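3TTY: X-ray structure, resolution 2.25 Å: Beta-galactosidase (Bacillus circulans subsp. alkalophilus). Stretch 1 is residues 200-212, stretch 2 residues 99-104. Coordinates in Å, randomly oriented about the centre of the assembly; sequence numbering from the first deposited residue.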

ATOM      1  N   PRO A 200      11.969  16.553 -10.754  1.00 14.87           N
ATOM      2  CA  PRO A 200      10.635  15.991 -10.569  1.00 13.50           C
ATOM      3  C   PRO A 200      10.640  14.807  -9.609  1.00 13.44           C
ATOM      4  O   PRO A 200      11.150  13.749  -9.937  1.00 15.67           O
ATOM      5  CB  PRO A 200      10.261  15.521 -11.984  1.00 15.63           C
ATOM      6  CG  PRO A 200      11.587  15.165 -12.627  1.00 14.54           C
ATOM      7  CD  PRO A 200      12.647  16.010 -11.951  1.00 16.50           C
ATOM      8  N   ASN A 201      10.083  14.995  -8.422  1.00 16.79           N
ATOM      9  CA  ASN A 201       9.857  13.892  -7.492  1.00 17.58           C
ATOM     10  C   ASN A 201       8.598  14.190  -6.690  1.00 14.52           C
ATOM     11  O   ASN A 201       7.766  14.970  -7.131  1.00 13.86           O
ATOM     12  CB  ASN A 201      11.085  13.632  -6.602  1.00 15.28           C
ATOM     13  CG  ASN A 201      11.426  14.808  -5.709  1.00 15.42           C
ATOM     14  OD1 ASN A 201      10.675  15.773  -5.624  1.00 16.34           O
ATOM     15  ND2 ASN A 201      12.559  14.719  -5.017  1.00 16.08           N
ATOM     16  N   ALA A 202       8.450  13.580  -5.526  1.00 15.69           N
ATOM     17  CA  ALA A 202       7.210  13.729  -4.764  1.00 19.14           C
ATOM     18  C   ALA A 202       6.950  15.159  -4.271  1.00 17.39           C
ATOM     19  O   ALA A 202       5.834  15.486  -3.887  1.00 20.28           O
ATOM     20  CB  ALA A 202       7.168  12.733  -3.589  1.00 17.77           C
ATOM     21  N   LEU A 203       7.977  16.004  -4.269  1.00 15.47           N
ATOM     22  CA  LEU A 203       7.810  17.381  -3.824  1.00 14.90           C
ATOM     23  C   LEU A 203       7.289  18.273  -4.959  1.00 16.41           C
ATOM     24  O   LEU A 203       6.859  19.388  -4.711  1.00 15.01           O
ATOM     25  CB  LEU A 203       9.127  17.959  -3.282  1.00 13.85           C
ATOM     26  CG  LEU A 203       9.819  17.260  -2.097  1.00 19.74           C
ATOM     27  CD1 LEU A 203      11.127  17.972  -1.673  1.00 13.58           C
ATOM     28  CD2 LEU A 203       8.876  17.122  -0.902  1.00 16.56           C
ATOM     29  N   SER A 204       7.327  17.778  -6.197  1.00 13.61           N
ATOM     30  CA  SER A 204       7.108  18.648  -7.348  1.00 14.63           C
ATOM     31  C   SER A 204       6.076  18.130  -8.356  1.00 16.00           C
ATOM     32  O   SER A 204       4.897  18.354  -8.162  1.00 20.36           O
ATOM     33  CB  SER A 204       8.444  18.994  -8.024  1.00 13.42           C
ATOM     34  OG  SER A 204       9.176  17.819  -8.339  1.00 15.53           O
ATOM     35  N   GLU A 205       6.510  17.437  -9.413  1.00 15.97           N
ATOM     36  CA  GLU A 205       5.594  16.994 -10.465  1.00 18.47           C
ATOM     37  C   GLU A 205       5.133  15.540 -10.362  1.00 21.26           C
ATOM     38  O   GLU A 205       4.239  15.122 -11.092  1.00 22.02           O
ATOM     39  CB  GLU A 205       6.231  17.175 -11.846  1.00 19.00           C
ATOM     40  CG  GLU A 205       6.627  18.589 -12.200  1.00 20.40           C
ATOM     41  CD  GLU A 205       5.435  19.530 -12.387  1.00 21.73           C
ATOM     42  OE1 GLU A 205       5.671  20.687 -12.779  1.00 17.95           O
ATOM     43  OE2 GLU A 205       4.278  19.121 -12.138  1.00 21.67           O
ATOM     44  N   GLU A 206       5.754  14.758  -9.491  1.00 17.48           N
ATOM     45  CA  GLU A 206       5.548  13.309  -9.535  1.00 23.32           C
ATOM     46  C   GLU A 206       4.903  12.774  -8.278  1.00 22.33           C
ATOM     47  O   GLU A 206       4.946  13.412  -7.228  1.00 22.64           O
ATOM     48  CB  GLU A 206       6.862  12.566  -9.809  1.00 16.81           C
ATOM     49  CG  GLU A 206       7.376  12.809 -11.228  1.00 18.21           C
ATOM     50  CD  GLU A 206       8.575  11.949 -11.612  1.00 22.31           C
ATOM     51  OE1 GLU A 206       9.198  12.252 -12.652  1.00 19.02           O
ATOM     52  OE2 GLU A 206       8.895  10.976 -10.890  1.00 23.25           O
ATOM     53  N   TRP A 207       4.281  11.611  -8.400  1.00 20.07           N
ATOM     54  CA  TRP A 207       3.763  10.927  -7.230  1.00 22.72           C
ATOM     55  C   TRP A 207       3.621   9.447  -7.519  1.00 26.76           C
ATOM     56  O   TRP A 207       3.604   9.025  -8.678  1.00 23.78           O
ATOM     57  CB  TRP A 207       2.429  11.521  -6.778  1.00 16.89           C
ATOM     58  CG  TRP A 207       1.266  11.310  -7.747  1.00 30.96           C
ATOM     59  CD1 TRP A 207       0.272  10.371  -7.648  1.00 25.83           C
ATOM     60  CD2 TRP A 207       0.971  12.077  -8.933  1.00 26.29           C
ATOM     61  NE1 TRP A 207      -0.619  10.511  -8.689  1.00 26.39           N
ATOM     62  CE2 TRP A 207      -0.217  11.549  -9.488  1.00 24.20           C
ATOM     63  CE3 TRP A 207       1.595  13.155  -9.572  1.00 25.42           C
ATOM     64  CZ2 TRP A 207      -0.786  12.052 -10.661  1.00 26.59           C
ATOM     65  CZ3 TRP A 207       1.023  13.663 -10.739  1.00 26.72           C
ATOM     66  CH2 TRP A 207      -0.160  13.110 -11.267  1.00 26.88           C
ATOM     67  N   SER A 208       3.539   8.666  -6.447  1.00 29.78           N
ATOM     68  CA  SER A 208       3.288   7.229  -6.543  1.00 33.16           C
ATOM     69  C   SER A 208       4.305   6.517  -7.403  1.00 30.71           C
ATOM     70  O   SER A 208       4.000   5.484  -7.996  1.00 36.74           O
ATOM     71  CB  SER A 208       1.881   6.958  -7.083  1.00 30.11           C
ATOM     72  OG  SER A 208       0.899   7.414  -6.162  1.00 37.46           O
ATOM     73  N   GLY A 209       5.510   7.076  -7.477  1.00 30.01           N
ATOM     74  CA  GLY A 209       6.634   6.391  -8.101  1.00 28.33           C
ATOM     75  C   GLY A 209       6.686   6.422  -9.619  1.00 31.45           C
ATOM     76  O   GLY A 209       7.779   6.369 -10.197  1.00 39.84           O
ATOM     77  N   ASN A 210       5.524   6.501 -10.273  1.00 27.25           N
ATOM     78  CA  ASN A 210       5.471   6.459 -11.736  1.00 25.36           C
ATOM     79  C   ASN A 210       4.470   7.419 -12.382  1.00 26.95           C
ATOM     80  O   ASN A 210       4.216   7.335 -13.581  1.00 30.02           O
ATOM     81  CB  ASN A 210       5.196   5.031 -12.231  1.00 29.47           C
ATOM     82  CG  ASN A 210       3.891   4.436 -11.675  1.00 37.45           C
ATOM     83  OD1 ASN A 210       3.754   3.214 -11.587  1.00 47.30           O
ATOM     84  ND2 ASN A 210       2.940   5.289 -11.298  1.00 28.95           N
ATOM     85  N   ARG A 211       3.895   8.319 -11.594  1.00 25.09           N
ATOM     86  CA  ARG A 211       2.915   9.266 -12.123  1.00 24.30           C
ATOM     87  C   ARG A 211       3.540  10.656 -12.202  1.00 24.15           C
ATOM     88  O   ARG A 211       4.409  10.990 -11.395  1.00 19.39           O
ATOM     89  CB  ARG A 211       1.669   9.301 -11.230  1.00 22.97           C
ATOM     90  CG  ARG A 211       0.406   8.694 -11.835  1.00 33.97           C
ATOM     91  CD  ARG A 211       0.523   7.207 -12.069  1.00 29.78           C
ATOM     92  NE  ARG A 211       1.430   6.900 -13.171  1.00 34.61           N
ATOM     93  CZ  ARG A 211       1.071   6.861 -14.451  1.00 34.30           C
ATOM     94  NH1 ARG A 211      -0.186   7.119 -14.799  1.00 37.18           N
ATOM     95  NH2 ARG A 211       1.969   6.574 -15.385  1.00 28.47           N
ATOM     96  N   THR A 212       3.095  11.468 -13.160  1.00 20.90           N
ATOM     97  CA  THR A 212       3.649  12.808 -13.319  1.00 18.91           C
ATOM     98  C   THR A 212       2.665  13.758 -13.993  1.00 22.37           C
ATOM     99  O   THR A 212       1.844  13.339 -14.800  1.00 21.85           O
ATOM    100  CB  THR A 212       4.952  12.785 -14.148  1.00 22.35           C
ATOM    101  OG1 THR A 212       5.646  14.032 -14.003  1.00 22.49           O
ATOM    102  CG2 THR A 212       4.643  12.540 -15.624  1.00 19.47           C
TER
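Stretch 2 (99-104) VDYEGR

The contact between residues 99-104 and residues 200-212 of this beta-galactosidase is a turn-on-turn packing in which one tyrosine does most of the work, fixed by a backbone hydrogen bond at its root and a second hydrogen bond at its tip. It illustrates a general principle: two loops distant in sequence can be joined without a shared sheet when a single backbone hydrogen bond sets one turn beside the other and an aromatic side chain reaches on to a further anchor.

Stretch 2 has no regular helix or strand. Asp100 to Gly103 form a type I beta turn, closed by Gly103 N to Asp100 O at 2.8 Å, and the Asp100 carboxylate braces it from within: OD1 accepts from Glu102 N at 2.8 Å and from Arg104 N at 3.0 Å, while OD2 forms a salt bridge with Arg104 NE at 3.0 Å. This turn faces another of the same type, Asn201 to Ser204, in which Leu203 N donates to Asn201 OD1 at 3.0 Å. The two chains run in the same direction here, Asn201 lying beside Tyr101 (CA to CA 5.2 Å), Ala202 beside Glu102 (5.3 Å between CA atoms) and Leu203 beside Gly103 (6.6 Å between CA atoms).

The pairing rests on one backbone link, Ala202 N to Tyr101 O, at 3.0 Å and a nearly straight 162°. Around it the fit is tight: Asn201 CB lies 3.3 Å from Tyr101 O, and Ala202 CB, pointing toward stretch 2, packs 4.0 Å from Tyr101 CE2. Farther along, Leu203 CD1 approaches Gly103 CA to 4.0 Å. Glycine suits that position on two counts. A CB on Gly103 would lie 2.8 Å from Leu203 CD1, a clash, and at these backbone angles it would also be jammed against the preceding carbonyl oxygen.

Tyr101 alone has 147 Å² covered by stretch 1, out of 385 Å² buried on both sides together. Its CA-to-CB bond points sideways, but with chi1 at 179° (t) the ring extends to the bend between the short strands 206-207 and 211-212. There Tyr101 OH accepts a hydrogen bond from Gly209 N at 3.1 Å. Trp207 N is slightly closer to Tyr101 OH, at 3.0 Å, yet the angle is poor; that amide instead donates to Arg211 O at 3.1 Å, within the strand pair. Along the ring edge, Glu206 OE2 comes within 3.3 Å of Tyr101 CE1. One residue thus ties its turn to two places, through its backbone O to the 201-204 turn and through its OH to the bend at Gly209.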

ATOM      1  N   VAL A  99      19.587  12.227  -2.090  1.00 13.97           N
ATOM      2  CA  VAL A  99      18.294  12.659  -1.611  1.00 11.54           C
ATOM      3  C   VAL A  99      17.263  11.841  -2.390  1.00 14.51           C
ATOM      4  O   VAL A  99      17.347  11.714  -3.623  1.00 12.43           O
ATOM      5  CB  VAL A  99      18.119  14.167  -1.800  1.00 16.02           C
ATOM      6  CG1 VAL A  99      16.653  14.571  -1.707  1.00 13.86           C
ATOM      7  CG2 VAL A  99      18.935  14.892  -0.755  1.00 13.74           C
ATOM      8  N   ASP A 100      16.325  11.228  -1.675  1.00 13.99           N
ATOM      9  CA  ASP A 100      15.444  10.287  -2.340  1.00 14.80           C
ATOM     10  C   ASP A 100      14.221  10.932  -2.990  1.00 15.08           C
ATOM     11  O   ASP A 100      14.002  12.143  -2.918  1.00 14.48           O
ATOM     12  CB  ASP A 100      15.054   9.124  -1.416  1.00 15.96           C
ATOM     13  CG  ASP A 100      14.245   9.568  -0.210  1.00 21.62           C
ATOM     14  OD1 ASP A 100      13.459  10.534  -0.326  1.00 20.82           O
ATOM     15  OD2 ASP A 100      14.394   8.937   0.862  1.00 23.32           O
ATOM     16  N   TYR A 101      13.441  10.088  -3.638  1.00 14.98           N
ATOM     17  CA  TYR A 101      12.228  10.478  -4.329  1.00 16.24           C
ATOM     18  C   TYR A 101      11.250  11.201  -3.396  1.00 18.38           C
ATOM     19  O   TYR A 101      10.434  11.996  -3.849  1.00 17.72           O
ATOM     20  CB  TYR A 101      11.608   9.221  -4.950  1.00 15.51           C
ATOM     21  CG  TYR A 101      10.309   9.427  -5.698  1.00 20.52           C
ATOM     22  CD1 TYR A 101      10.307   9.796  -7.037  1.00 18.64           C
ATOM     23  CD2 TYR A 101       9.086   9.219  -5.069  1.00 19.04           C
ATOM     24  CE1 TYR A 101       9.114   9.962  -7.728  1.00 23.66           C
ATOM     25  CE2 TYR A 101       7.896   9.385  -5.745  1.00 21.93           C
ATOM     26  CZ  TYR A 101       7.912   9.757  -7.073  1.00 22.44           C
ATOM     27  OH  TYR A 101       6.723   9.906  -7.748  1.00 20.75           O
ATOM     28  N   GLU A 102      11.355  10.959  -2.091  1.00 16.38           N
ATOM     29  CA  GLU A 102      10.463  11.618  -1.151  1.00 16.92           C
ATOM     30  C   GLU A 102      11.057  12.924  -0.630  1.00 18.42           C
ATOM     31  O   GLU A 102      10.460  13.576   0.217  1.00 19.13           O
ATOM     32  CB  GLU A 102      10.097  10.693   0.023  1.00 19.04           C
ATOM     33  CG  GLU A 102       9.670   9.270  -0.371  1.00 20.10           C
ATOM     34  CD  GLU A 102       8.292   9.205  -1.018  1.00 30.55           C
ATOM     35  OE1 GLU A 102       7.508  10.176  -0.894  1.00 26.69           O
ATOM     36  OE2 GLU A 102       7.994   8.177  -1.661  1.00 31.32           O
ATOM     37  N   GLY A 103      12.229  13.300  -1.138  1.00 20.52           N
ATOM     38  CA  GLY A 103      12.885  14.549  -0.758  1.00 16.59           C
ATOM     39  C   GLY A 103      13.830  14.433   0.436  1.00 18.38           C
ATOM     40  O   GLY A 103      14.409  15.430   0.893  1.00 16.32           O
ATOM     41  N   ARG A 104      13.994  13.219   0.945  1.00 15.31           N
ATOM     42  CA  ARG A 104      14.763  13.017   2.171  1.00 17.72           C
ATOM     43  C   ARG A 104      16.249  12.863   1.909  1.00 16.19           C
ATOM     44  O   ARG A 104      16.650  12.096   1.041  1.00 15.74           O
ATOM     45  CB  ARG A 104      14.265  11.769   2.897  1.00 16.68           C
ATOM     46  CG  ARG A 104      12.839  11.864   3.376  1.00 19.14           C
ATOM     47  CD  ARG A 104      12.407  10.548   4.025  1.00 21.17           C
ATOM     48  NE  ARG A 104      12.412   9.444   3.073  1.00 20.63           N
ATOM     49  CZ  ARG A 104      11.722   8.325   3.240  1.00 21.44           C
ATOM     50  NH1 ARG A 104      10.969   8.164   4.324  1.00 25.86           N
ATOM     51  NH2 ARG A 104      11.776   7.372   2.325  1.00 18.71           N
TER